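Local coordinates for protein trichothecene 3-O-acetyltransferase TRI101 (PDB 2ZBA) that transfers an acetyl group from acetyl-coenzyme A to the 3-hydroxyl of trichothecene mycotoxins during their biosynthesis in Fusarium sporotrichioides, at residues A[299-304]-A[344-349]; A[307-310]-A[316-319]; A[320-325]-A[352-357]; A[359-364]-A[369-374]. All blocks are in the same frame, centred on the assembly; numbering follows the deposited sequence.

Contact 1. Residues A[299-304]-A[344-349]. With COA (coenzyme A), chain E.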
# COMPACT_ATOMS: atom_id res chain seq x y z
N ARG A 299 7.86 8.45 3.09
CA ARG A 299 6.82 7.79 3.90
C ARG A 299 5.44 8.14 3.41
O ARG A 299 5.07 9.30 3.43
CB ARG A 299 6.96 8.22 5.37
CG ARG A 299 6.16 7.42 6.37
CD ARG A 299 6.12 8.17 7.71
NE ARG A 299 5.66 7.33 8.81
CZ ARG A 299 5.43 7.75 10.05
NH1 ARG A 299 5.61 9.04 10.38
NH2 ARG A 299 5.01 6.88 10.96
N ALA A 300 4.66 7.15 2.98
CA ALA A 300 3.27 7.38 2.55
C ALA A 300 2.34 7.90 3.68
O ALA A 300 2.44 7.50 4.86
CB ALA A 300 2.66 6.11 1.90
N VAL A 301 1.44 8.79 3.28
CA VAL A 301 0.52 9.41 4.22
C VAL A 301 -0.86 9.45 3.57
O VAL A 301 -1.02 9.98 2.48
CB VAL A 301 1.01 10.84 4.75
CG1 VAL A 301 1.56 11.71 3.64
CG2 VAL A 301 -0.11 11.57 5.50
N ASP A 302 -1.83 8.83 4.23
CA ASP A 302 -3.22 9.03 3.90
C ASP A 302 -3.62 10.51 4.06
O ASP A 302 -3.57 11.06 5.16
CB ASP A 302 -4.07 8.13 4.81
CG ASP A 302 -5.55 8.29 4.58
OD1 ASP A 302 -5.94 8.85 3.55
OD2 ASP A 302 -6.33 7.83 5.45
N MSE A 303 -4.07 11.13 2.96
CA MSE A 303 -4.47 12.54 2.97
C MSE A 303 -5.94 12.79 3.30
O MSE A 303 -6.37 13.93 3.29
CB MSE A 303 -4.11 13.24 1.65
CG MSE A 303 -2.63 13.57 1.52
SE MSE A 303 -2.02 14.54 3.06
CE MSE A 303 -3.17 16.20 2.83
N ARG A 304 -6.71 11.74 3.59
CA ARG A 304 -8.15 11.89 3.83
C ARG A 304 -8.46 12.77 5.06
O ARG A 304 -9.20 13.72 4.95
CB ARG A 304 -8.84 10.52 3.96
CG ARG A 304 -9.13 9.83 2.65
CD ARG A 304 -9.20 8.31 2.86
NE ARG A 304 -9.43 7.63 1.60
CZ ARG A 304 -8.49 7.39 0.69
NH1 ARG A 304 -7.24 7.74 0.89
NH2 ARG A 304 -8.82 6.77 -0.43
N SER A 344 7.30 15.21 12.78
CA SER A 344 7.32 16.65 12.51
C SER A 344 6.72 17.02 11.16
O SER A 344 6.16 18.11 10.99
CB SER A 344 8.74 17.21 12.61
OG SER A 344 9.49 16.88 11.44
N GLU A 345 6.83 16.12 10.19
CA GLU A 345 6.27 16.39 8.86
C GLU A 345 4.76 16.15 8.76
O GLU A 345 4.15 16.53 7.77
CB GLU A 345 7.03 15.61 7.78
CG GLU A 345 8.38 16.19 7.45
CD GLU A 345 8.26 17.58 6.83
OE1 GLU A 345 7.72 17.71 5.70
OE2 GLU A 345 8.70 18.55 7.50
N LEU A 346 4.16 15.55 9.79
CA LEU A 346 2.71 15.36 9.82
C LEU A 346 1.87 16.59 10.23
O LEU A 346 0.64 16.50 10.38
CB LEU A 346 2.32 14.12 10.65
CG LEU A 346 2.89 12.79 10.08
CD1 LEU A 346 2.69 11.65 11.08
CD2 LEU A 346 2.32 12.45 8.69
N ASN A 347 2.51 17.75 10.35
CA ASN A 347 1.80 19.03 10.52
C ASN A 347 0.68 19.16 9.46
O ASN A 347 0.95 19.06 8.28
CB ASN A 347 2.80 20.18 10.42
CG ASN A 347 2.17 21.53 10.56
OD1 ASN A 347 1.53 22.06 9.64
ND2 ASN A 347 2.35 22.13 11.73
N SER A 348 -0.57 19.34 9.89
CA SER A 348 -1.73 19.25 8.98
C SER A 348 -1.79 20.35 7.94
O SER A 348 -2.21 20.09 6.81
CB SER A 348 -3.04 19.22 9.76
OG SER A 348 -3.13 18.07 10.58
N ASP A 349 -1.39 21.56 8.33
CA ASP A 349 -1.35 22.73 7.45
C ASP A 349 -0.33 22.49 6.34
O ASP A 349 -0.58 22.79 5.17
CB ASP A 349 -0.93 23.98 8.23
CG ASP A 349 -2.12 24.78 8.79
OD1 ASP A 349 -3.31 24.41 8.62
OD2 ASP A 349 -1.83 25.82 9.41
N1A COA E . -0.45 12.42 22.48
C2A COA E . 0.07 11.15 22.60
N3A COA E . -0.18 10.21 21.61
C4A COA E . -0.93 10.52 20.52
C5A COA E . -1.47 11.80 20.39
C6A COA E . -1.23 12.76 21.39
N6A COA E . -1.82 13.96 21.34
N7A COA E . -2.18 11.84 19.24
C8A COA E . -2.09 10.63 18.64
N9A COA E . -1.32 9.80 19.42
C1B COA E . -0.88 8.43 19.09
C2B COA E . -2.03 7.42 19.18
O2B COA E . -2.17 6.94 20.50
C3B COA E . -1.60 6.38 18.17
O3B COA E . -0.48 5.73 18.71
P3B COA E . -0.24 4.13 18.76
O7A COA E . -0.60 3.57 17.40
O8A COA E . -1.15 3.49 19.77
O9A COA E . 1.21 3.99 19.06
C4B COA E . -1.01 7.24 17.07
O4B COA E . -0.41 8.33 17.75
C5B COA E . -1.98 7.77 16.03
O5B COA E . -1.24 8.70 15.25
P1A COA E . -1.46 8.82 13.66
O1A COA E . -2.89 9.17 13.35
O2A COA E . -0.46 9.75 13.01
O3A COA E . -1.30 7.32 13.05
P2A COA E . 0.07 6.49 12.88
O4A COA E . -0.21 5.09 13.39
O5A COA E . 1.30 7.12 13.49
O6A COA E . 0.34 6.43 11.30
CBP COA E . 0.89 7.36 9.15
CCP COA E . 1.10 7.44 10.66
CDP COA E . 1.78 6.23 8.65
CEP COA E . 1.30 8.71 8.53
CAP COA E . -0.58 7.05 8.88
OAP COA E . -1.41 8.09 9.38
C9P COA E . -0.93 6.80 7.43
O9P COA E . -1.20 7.90 6.60
N8P COA E . -1.03 5.55 6.99
C7P COA E . -1.36 5.27 5.59
C6P COA E . -0.13 5.32 4.68
C5P COA E . -0.54 4.99 3.25
O5P COA E . -1.19 5.81 2.55
N4P COA E . -0.20 3.80 2.78
C3P COA E . -1.05 3.14 1.80
C2P COA E . -0.35 2.88 0.47
S1P COA E . -1.43 2.91 -0.99
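Arg299 swings its CG opposite its main-chain nitrogen (chi1 -168°) and stays extended to NE, which brings the guanidinium from strand 294-302 to Leu346; two residues on, Val301 offers the same leucine its CG2. Leu346 divides its two methyls between them. CD1 sits 4.0 Å from Arg299 NH1, oblique to the guanidinium, with the leucine set roughly perpendicular to the arginine chain. CD2 lies 4.1 Å from Val301 CG2, where leucine and valine run alongside each other, pointing opposite ways. The coenzyme A methyl CEP is 3.9 Å from Leu346 CD2, and its CCP covers one face of the guanidinium. The charge of Arg299 is met by salt bridges from NH2 to Asp270 and Asp271. Farther along the strand, Asp302 N donates to the pantetheine carbonyl O9P at 2.6 Å. Asp302 OD1 accepts Arg304 N at 3.0 Å and Arg304 NH1 at 3.2 Å from opposite faces of the carboxylate plane, which pins the start of the following helix; Asp169 takes a second salt bridge from the same NH1. A strand end and the type I turn Ser344-Asn347 thus wall the pantetheine arm in the cofactor site of this BAHD acyltransferase.

Contact 2. Residues A[307-310]-A[316-319]. With COA (coenzyme A), chain E.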
# COMPACT_ATOMS: atom_id res chain seq x y z
N MSE A 307 -7.19 16.48 4.63
CA MSE A 307 -8.02 17.14 3.60
C MSE A 307 -9.47 17.42 4.02
O MSE A 307 -10.19 18.15 3.33
CB MSE A 307 -8.05 16.35 2.28
CG MSE A 307 -6.81 16.46 1.41
SE MSE A 307 -6.10 18.29 1.09
CE MSE A 307 -7.55 19.08 0.53
N GLY A 308 -9.88 16.86 5.15
CA GLY A 308 -11.28 16.93 5.59
C GLY A 308 -12.17 16.04 4.74
O GLY A 308 -13.28 16.44 4.37
N VAL A 309 -11.67 14.86 4.40
CA VAL A 309 -12.42 13.94 3.54
C VAL A 309 -12.73 12.68 4.33
O VAL A 309 -11.94 12.29 5.17
CB VAL A 309 -11.64 13.58 2.24
CG1 VAL A 309 -12.33 12.48 1.47
CG2 VAL A 309 -11.51 14.82 1.36
N SER A 310 -13.88 12.06 4.07
CA SER A 310 -14.24 10.83 4.74
C SER A 310 -13.13 9.77 4.62
O SER A 310 -12.59 9.54 3.54
CB SER A 310 -15.53 10.28 4.16
OG SER A 310 -15.68 8.92 4.46
N LEU A 316 -7.84 7.84 -4.82
CA LEU A 316 -6.43 7.99 -4.49
C LEU A 316 -6.23 9.37 -3.87
O LEU A 316 -6.35 10.39 -4.55
CB LEU A 316 -5.50 7.80 -5.70
CG LEU A 316 -4.05 8.01 -5.21
CD1 LEU A 316 -3.13 6.86 -5.42
CD2 LEU A 316 -3.44 9.33 -5.68
N LEU A 317 -5.91 9.36 -2.58
CA LEU A 317 -5.77 10.56 -1.80
C LEU A 317 -4.63 10.31 -0.82
O LEU A 317 -4.84 10.03 0.36
CB LEU A 317 -7.10 10.91 -1.11
CG LEU A 317 -7.12 12.22 -0.34
CD1 LEU A 317 -6.29 13.35 -1.06
CD2 LEU A 317 -8.53 12.65 -0.08
N GLN A 318 -3.42 10.42 -1.35
CA GLN A 318 -2.23 10.01 -0.66
C GLN A 318 -1.17 11.04 -1.01
O GLN A 318 -1.26 11.70 -2.06
CB GLN A 318 -1.83 8.64 -1.20
CG GLN A 318 -0.64 7.97 -0.54
CD GLN A 318 -0.38 6.59 -1.12
OE1 GLN A 318 -0.70 5.58 -0.48
NE2 GLN A 318 0.15 6.53 -2.35
N ASN A 319 -0.19 11.22 -0.12
CA ASN A 319 1.04 11.91 -0.44
C ASN A 319 2.14 11.19 0.32
O ASN A 319 1.90 10.12 0.88
CB ASN A 319 0.93 13.39 -0.01
CG ASN A 319 1.85 14.31 -0.81
OD1 ASN A 319 2.83 13.87 -1.40
ND2 ASN A 319 1.53 15.60 -0.81
N1A COA E . -0.45 12.42 22.48
C2A COA E . 0.07 11.15 22.60
N3A COA E . -0.18 10.21 21.61
C4A COA E . -0.93 10.52 20.52
C5A COA E . -1.47 11.80 20.39
C6A COA E . -1.23 12.76 21.39
N6A COA E . -1.82 13.96 21.34
N7A COA E . -2.18 11.84 19.24
C8A COA E . -2.09 10.63 18.64
N9A COA E . -1.32 9.80 19.42
C1B COA E . -0.88 8.43 19.09
C2B COA E . -2.03 7.42 19.18
O2B COA E . -2.17 6.94 20.50
C3B COA E . -1.60 6.38 18.17
O3B COA E . -0.48 5.73 18.71
P3B COA E . -0.24 4.13 18.76
O7A COA E . -0.60 3.57 17.40
O8A COA E . -1.15 3.49 19.77
O9A COA E . 1.21 3.99 19.06
C4B COA E . -1.01 7.24 17.07
O4B COA E . -0.41 8.33 17.75
C5B COA E . -1.98 7.77 16.03
O5B COA E . -1.24 8.70 15.25
P1A COA E . -1.46 8.82 13.66
O1A COA E . -2.89 9.17 13.35
O2A COA E . -0.46 9.75 13.01
O3A COA E . -1.30 7.32 13.05
P2A COA E . 0.07 6.49 12.88
O4A COA E . -0.21 5.09 13.39
O5A COA E . 1.30 7.12 13.49
O6A COA E . 0.34 6.43 11.30
CBP COA E . 0.89 7.36 9.15
CCP COA E . 1.10 7.44 10.66
CDP COA E . 1.78 6.23 8.65
CEP COA E . 1.30 8.71 8.53
CAP COA E . -0.58 7.05 8.88
OAP COA E . -1.41 8.09 9.38
C9P COA E . -0.93 6.80 7.43
O9P COA E . -1.20 7.90 6.60
N8P COA E . -1.03 5.55 6.99
C7P COA E . -1.36 5.27 5.59
C6P COA E . -0.13 5.32 4.68
C5P COA E . -0.54 4.99 3.25
O5P COA E . -1.19 5.81 2.55
N4P COA E . -0.20 3.80 2.78
C3P COA E . -1.05 3.14 1.80
C2P COA E . -0.35 2.88 0.47
S1P COA E . -1.43 2.91 -0.99
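Apolar packing joins Leu317 to Met307 and Val309. Leu317 CD1 approaches Met307 CG at 4.0 Å, the side chains crossing obliquely; beyond CG the selenomethionine bends at chi2 and chi3, which takes its end away from the leucine toward Arg352 of helix 348-363. Leu317 CD2 meets Val309 tip to tip, 4.0 Å from CG2. A chi1 of -175° directs the leucine branches across to the loop. Backbone geometry sets up these positions: helix 304-307 ends in a Schellman motif at Gly308, whose positive phi turns the chain so that Val309 follows back toward the leucine, and Val309 N probably donates to Arg304 O. Polar bonds of the 316-319 segment lead elsewhere. Leu317 N bonds to Asp169 OD2 and, two residues on, Asn319 ND2 bonds to Thr355 OG1 of helix 348-363. Contact with coenzyme A falls to Gln318, which binds the cofactor: its extended chain places OE1 at the sulfur end of the pantetheine arm, nearer to S1P than expected, so the exact geometry there is doubtful, and its CG 3.8 Å from O5P. The same glutamine also lines the trichothecene pocket.

Contact 3. Residues A[320-325]-A[352-357]; sequences MTYHDS and RRRTQA. With ZBA (12,13-Epoxytrichothec-9-ene-3,4,8,15-tetrol-4,15-diacetate-8-isovalerate), chain F.
Where helix 348-363 crosses strand 318-326, the outermost strand at one end of the seven-stranded mixed sheet, Arg354 reaches over to the Met320 carbonyl and the Tyr322 ring. The two short segments run at 110° to each other, their axes 10.3 Å apart. The arginine leaves the helix in a stretched chain and bends at chi3, which turns the guanidinium edge-on to the strand. Its NH2 donates to Met320 O at 2.6 Å with an N-H...O angle of 153°, and the oxygen lies nearly in the guanidinium plane. NH1 adds a weak second bond to the same oxygen at 3.0 Å, so one carbonyl is gripped twice. That carbonyl belongs to the side of the strand facing away from strand 294-302; the pairing with strand 294-302 is made by the neighbouring Thr321, with Arg299.

The Tyr322 ring packs against the same NH2. Its CE2 is 3.2 Å from Arg354 NH2, which lies near the plane of the ring at its edge, and the two planes stand 85° apart; this is an edge contact and not cation-pi stacking over the ring. Thr321 CG2 touches Arg354 NH1 at 4.1 Å. Beyond the arginine, Tyr322 is held by stacking on His219 and by bonds of its hydroxyl with Leu373 O and Gln220 NE2.

Met320 CB points away from the helix, and its CE comes within 3.2 Å of O11, the epoxide oxygen of the bound T-2 toxin. Helix against edge strand, with a buried arginine donating from NH2 and, weakly, from NH1 to a strand carbonyl, backs the wall of the trichothecene pocket.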
# COMPACT_ATOMS: atom_id res chain seq x y z
N MSE A 320 3.34 11.76 0.35
CA MSE A 320 4.43 11.22 1.11
C MSE A 320 5.05 12.37 1.89
O MSE A 320 4.90 13.54 1.54
CB MSE A 320 5.46 10.54 0.20
CG MSE A 320 4.92 9.31 -0.60
SE MSE A 320 6.36 8.25 -1.35
CE MSE A 320 6.34 6.73 -0.10
N THR A 321 5.75 12.04 2.96
CA THR A 321 6.63 12.99 3.59
C THR A 321 8.07 12.55 3.27
O THR A 321 8.36 11.35 3.13
CB THR A 321 6.36 13.15 5.12
OG1 THR A 321 6.63 11.92 5.80
CG2 THR A 321 4.90 13.58 5.38
N TYR A 322 8.96 13.53 3.15
CA TYR A 322 10.34 13.29 2.74
C TYR A 322 11.31 13.77 3.79
O TYR A 322 11.12 14.81 4.42
CB TYR A 322 10.60 13.95 1.40
CG TYR A 322 9.60 13.52 0.35
CD1 TYR A 322 9.75 12.29 -0.31
CD2 TYR A 322 8.49 14.31 0.04
CE1 TYR A 322 8.80 11.87 -1.27
CE2 TYR A 322 7.55 13.90 -0.92
CZ TYR A 322 7.72 12.69 -1.58
OH TYR A 322 6.79 12.30 -2.52
N HIS A 323 12.37 13.00 3.99
CA HIS A 323 13.28 13.23 5.09
C HIS A 323 14.69 12.98 4.58
O HIS A 323 15.03 11.85 4.24
CB HIS A 323 12.92 12.31 6.28
CG HIS A 323 11.48 12.41 6.69
ND1 HIS A 323 10.50 11.61 6.15
CD2 HIS A 323 10.85 13.26 7.54
CE1 HIS A 323 9.33 11.96 6.66
NE2 HIS A 323 9.52 12.96 7.50
N ASP A 324 15.48 14.04 4.48
CA ASP A 324 16.85 13.92 4.02
C ASP A 324 17.82 14.06 5.17
O ASP A 324 17.64 14.91 6.04
CB ASP A 324 17.16 14.98 2.96
CG ASP A 324 16.30 14.84 1.75
OD1 ASP A 324 16.40 13.81 1.05
OD2 ASP A 324 15.54 15.78 1.47
N SER A 325 18.85 13.22 5.16
CA SER A 325 19.88 13.22 6.18
C SER A 325 21.10 12.55 5.55
O SER A 325 21.28 12.60 4.33
CB SER A 325 19.37 12.45 7.40
OG SER A 325 20.26 12.50 8.49
N ARG A 352 -1.55 19.48 3.88
CA ARG A 352 -2.56 20.06 3.00
C ARG A 352 -1.98 20.92 1.89
O ARG A 352 -2.33 20.75 0.71
CB ARG A 352 -3.53 20.90 3.79
CG ARG A 352 -4.78 20.17 4.08
CD ARG A 352 -5.84 21.09 4.55
NE ARG A 352 -6.08 20.87 5.95
CZ ARG A 352 -5.51 21.55 6.93
NH1 ARG A 352 -4.68 22.54 6.65
NH2 ARG A 352 -5.80 21.25 8.18
N ARG A 353 -1.12 21.86 2.28
CA ARG A 353 -0.45 22.77 1.36
C ARG A 353 0.34 22.02 0.29
O ARG A 353 0.20 22.27 -0.89
CB ARG A 353 0.46 23.76 2.11
CG ARG A 353 1.19 24.75 1.17
CD ARG A 353 0.21 25.61 0.34
NE ARG A 353 0.93 26.53 -0.55
CZ ARG A 353 0.44 27.63 -1.11
NH1 ARG A 353 -0.82 28.03 -0.89
NH2 ARG A 353 1.22 28.35 -1.91
N ARG A 354 1.18 21.09 0.72
CA ARG A 354 2.02 20.31 -0.18
C ARG A 354 1.15 19.49 -1.17
O ARG A 354 1.51 19.34 -2.34
CB ARG A 354 2.94 19.38 0.62
CG ARG A 354 4.07 20.11 1.42
CD ARG A 354 4.91 19.13 2.25
NE ARG A 354 5.41 18.05 1.39
CZ ARG A 354 5.07 16.77 1.50
NH1 ARG A 354 4.24 16.35 2.47
NH2 ARG A 354 5.54 15.89 0.62
N THR A 355 0.01 18.98 -0.69
CA THR A 355 -0.87 18.11 -1.48
C THR A 355 -1.65 18.93 -2.50
O THR A 355 -1.75 18.56 -3.68
CB THR A 355 -1.82 17.29 -0.56
OG1 THR A 355 -1.04 16.41 0.27
CG2 THR A 355 -2.79 16.42 -1.37
N GLN A 356 -2.19 20.06 -2.04
CA GLN A 356 -2.89 21.01 -2.91
C GLN A 356 -1.93 21.62 -3.91
O GLN A 356 -2.33 21.89 -5.04
CB GLN A 356 -3.56 22.13 -2.10
CG GLN A 356 -4.71 21.63 -1.19
CD GLN A 356 -5.47 22.78 -0.55
OE1 GLN A 356 -6.29 23.46 -1.19
NE2 GLN A 356 -5.17 23.02 0.73
N ALA A 357 -0.68 21.87 -3.50
CA ALA A 357 0.32 22.39 -4.47
C ALA A 357 0.56 21.36 -5.59
O ALA A 357 0.62 21.70 -6.76
CB ALA A 357 1.61 22.75 -3.79
O18 ZBA F . 8.66 2.35 -6.27
C44 ZBA F . 7.85 2.41 -7.17
C45 ZBA F . 8.04 3.06 -8.49
C46 ZBA F . 7.46 2.35 -9.65
C48 ZBA F . 7.89 1.04 -10.08
C47 ZBA F . 6.39 2.91 -10.52
O17 ZBA F . 6.66 1.83 -7.02
C31 ZBA F . 6.19 1.38 -5.71
C30 ZBA F . 5.92 2.57 -4.79
C32 ZBA F . 5.04 0.47 -5.98
C39 ZBA F . 5.36 -0.72 -6.83
C33 ZBA F . 3.85 0.72 -5.48
C34 ZBA F . 3.55 1.86 -4.56
O10 ZBA F . 3.70 1.37 -3.17
C29 ZBA F . 4.46 3.13 -4.73
C38 ZBA F . 4.10 3.82 -6.07
O12 ZBA F . 5.23 4.60 -6.54
C40 ZBA F . 4.97 5.57 -7.41
C41 ZBA F . 6.22 6.23 -7.88
O13 ZBA F . 3.92 5.87 -7.77
C28 ZBA F . 4.23 4.14 -3.50
C37 ZBA F . 5.03 5.46 -3.70
C35 ZBA F . 4.61 3.38 -2.21
C25 ZBA F . 3.57 2.34 -2.12
C36 ZBA F . 5.88 3.35 -1.53
O11 ZBA F . 4.78 4.10 -0.99
C27 ZBA F . 2.68 4.35 -3.19
C26 ZBA F . 2.38 3.27 -2.16
O16 ZBA F . 1.19 2.56 -2.39
O14 ZBA F . 2.29 5.65 -2.65

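Contact 4. Residues A[359-364]-A[369-374]; sequences ATYMHG and SSVSLT. With ZBA (12,13-Epoxytrichothec-9-ene-3,4,8,15-tetrol-4,15-diacetate-8-isovalerate), chain F.
Val371 is the residue most covered in this contact, packing one methyl on Met362 and the other on Tyr361 at the end of helix 348-363. Val371 CG1 meets Met362 SE at 4.0 Å and Met362 CG at 4.2 Å, the side chains meeting at a slant. Met362 CB points to one side of the loop, but chi2 near 180° extends the chain and carries SE to the valine. Val371 CG2 lies 4.0 Å from Tyr361 CE2, placed obliquely to the ring, with tyrosine and valine passing side by side in reversed directions. Tyr361 also packs against Leu217, and its side chain lies close to Ile221 of the calcium site.

Just past the valine, the chain turns into the trichothecene pocket. Ser372 OG accepts from the backbone Thr374 N at 3.2 Å, forming an ST turn. An acetate methyl of the bound toxin, C41, lies 3.2 Å from Ser372 OG. The same C41 is 3.5 Å from Thr374 OG1. Leu373 CD1 approaches the toxin's O14 at 3.7 Å. Across the two segments the union is purely apolar, so van der Waals and hydrophobic packing, with no polar bond between the segments, joins the pocket loop to the helix end.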
# COMPACT_ATOMS: atom_id res chain seq x y z
N ALA A 359 -1.52 18.98 -6.56
CA ALA A 359 -2.74 18.84 -7.36
C ALA A 359 -2.86 20.01 -8.33
O ALA A 359 -3.19 19.81 -9.51
CB ALA A 359 -3.97 18.75 -6.44
N THR A 360 -2.54 21.21 -7.86
CA THR A 360 -2.60 22.41 -8.71
C THR A 360 -1.59 22.30 -9.86
O THR A 360 -1.95 22.49 -11.01
CB THR A 360 -2.38 23.69 -7.90
OG1 THR A 360 -3.26 23.68 -6.80
CG2 THR A 360 -2.68 24.96 -8.74
N TYR A 361 -0.35 21.97 -9.51
CA TYR A 361 0.74 21.82 -10.49
C TYR A 361 0.42 20.80 -11.58
O TYR A 361 0.61 21.07 -12.77
CB TYR A 361 2.04 21.47 -9.76
CG TYR A 361 3.23 21.21 -10.66
CD1 TYR A 361 3.77 22.24 -11.46
CD2 TYR A 361 3.81 19.96 -10.72
CE1 TYR A 361 4.86 22.00 -12.29
CE2 TYR A 361 4.89 19.70 -11.55
CZ TYR A 361 5.41 20.73 -12.33
OH TYR A 361 6.49 20.46 -13.13
N MSE A 362 -0.09 19.64 -11.17
CA MSE A 362 -0.43 18.58 -12.11
C MSE A 362 -1.61 18.94 -13.00
O MSE A 362 -1.58 18.67 -14.20
CB MSE A 362 -0.71 17.28 -11.35
CG MSE A 362 0.51 16.64 -10.68
SE MSE A 362 0.03 14.89 -9.92
CE MSE A 362 -0.31 13.96 -11.43
N HIS A 363 -2.65 19.53 -12.42
CA HIS A 363 -3.81 19.98 -13.17
C HIS A 363 -3.43 20.80 -14.40
O HIS A 363 -3.98 20.61 -15.50
CB HIS A 363 -4.75 20.78 -12.25
CG HIS A 363 -6.01 21.24 -12.93
ND1 HIS A 363 -7.06 20.39 -13.22
CD2 HIS A 363 -6.39 22.47 -13.36
CE1 HIS A 363 -8.03 21.07 -13.81
NE2 HIS A 363 -7.64 22.33 -13.91
N GLY A 364 -2.46 21.69 -14.22
CA GLY A 364 -2.01 22.57 -15.28
C GLY A 364 -0.87 22.05 -16.11
O GLY A 364 -0.42 22.75 -17.02
N SER A 369 5.29 13.61 -17.18
CA SER A 369 6.41 12.65 -17.21
C SER A 369 7.42 12.71 -16.06
O SER A 369 8.01 11.67 -15.69
CB SER A 369 7.17 12.78 -18.54
OG SER A 369 6.49 12.08 -19.56
N SER A 370 7.64 13.91 -15.52
CA SER A 370 8.65 14.15 -14.50
C SER A 370 8.10 14.04 -13.08
O SER A 370 8.86 14.13 -12.10
CB SER A 370 9.33 15.52 -14.71
OG SER A 370 8.39 16.59 -14.66
N VAL A 371 6.79 13.81 -12.97
CA VAL A 371 6.08 13.73 -11.68
C VAL A 371 6.04 12.30 -11.15
O VAL A 371 5.58 11.38 -11.83
CB VAL A 371 4.63 14.31 -11.76
CG1 VAL A 371 3.89 14.18 -10.42
CG2 VAL A 371 4.65 15.76 -12.19
N SER A 372 6.52 12.13 -9.92
CA SER A 372 6.46 10.85 -9.21
C SER A 372 6.58 11.07 -7.71
O SER A 372 7.37 11.87 -7.25
CB SER A 372 7.59 9.93 -9.70
OG SER A 372 7.75 8.82 -8.85
N LEU A 373 5.81 10.30 -6.94
CA LEU A 373 5.93 10.33 -5.47
C LEU A 373 7.31 9.96 -4.94
O LEU A 373 7.66 10.32 -3.83
CB LEU A 373 4.85 9.46 -4.80
CG LEU A 373 3.42 10.02 -4.81
CD1 LEU A 373 2.47 9.13 -3.98
CD2 LEU A 373 3.37 11.43 -4.31
N THR A 374 8.11 9.26 -5.74
CA THR A 374 9.46 8.86 -5.33
C THR A 374 10.50 9.43 -6.32
O THR A 374 11.53 8.82 -6.55
CB THR A 374 9.59 7.30 -5.19
OG1 THR A 374 9.33 6.68 -6.45
CG2 THR A 374 8.57 6.74 -4.19
O18 ZBA F . 8.66 2.35 -6.27
C44 ZBA F . 7.85 2.41 -7.17
C45 ZBA F . 8.04 3.06 -8.49
C46 ZBA F . 7.46 2.35 -9.65
C48 ZBA F . 7.89 1.04 -10.08
C47 ZBA F . 6.39 2.91 -10.52
O17 ZBA F . 6.66 1.83 -7.02
C31 ZBA F . 6.19 1.38 -5.71
C30 ZBA F . 5.92 2.57 -4.79
C32 ZBA F . 5.04 0.47 -5.98
C39 ZBA F . 5.36 -0.72 -6.83
C33 ZBA F . 3.85 0.72 -5.48
C34 ZBA F . 3.55 1.86 -4.56
O10 ZBA F . 3.70 1.37 -3.17
C29 ZBA F . 4.46 3.13 -4.73
C38 ZBA F . 4.10 3.82 -6.07
O12 ZBA F . 5.23 4.60 -6.54
C40 ZBA F . 4.97 5.57 -7.41
C41 ZBA F . 6.22 6.23 -7.88
O13 ZBA F . 3.92 5.87 -7.77
C28 ZBA F . 4.23 4.14 -3.50
C37 ZBA F . 5.03 5.46 -3.70
C35 ZBA F . 4.61 3.38 -2.21
C25 ZBA F . 3.57 2.34 -2.12
C36 ZBA F . 5.88 3.35 -1.53
O11 ZBA F . 4.78 4.10 -0.99
C27 ZBA F . 2.68 4.35 -3.19
C26 ZBA F . 2.38 3.27 -2.16
O16 ZBA F . 1.19 2.56 -2.39
O14 ZBA F . 2.29 5.65 -2.65

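From the N terminus, the end of strand 294-302 forms the first half of contact 1, whose partner is the turn before helix 348-363 and the helix start. Contact 2 closes a short loop nested inside the one spanned by contact 1, between the loop after helix 304-307 and the start of strand 318-326. That strand then runs beside strand 294-302 and enters contact 3, which crosses contact 1 along the chain because their segments alternate. Contact 4 follows in series, closing the short loop after helix 348-363. Contacts 1, 3 and 4 all use this helix, tying it to the sheet and to the loop before strand 383-387. Contacts 1 and 2 touch coenzyme A, contacts 3 and 4 the toxin, and Gln318 of contact 2 lines both pockets.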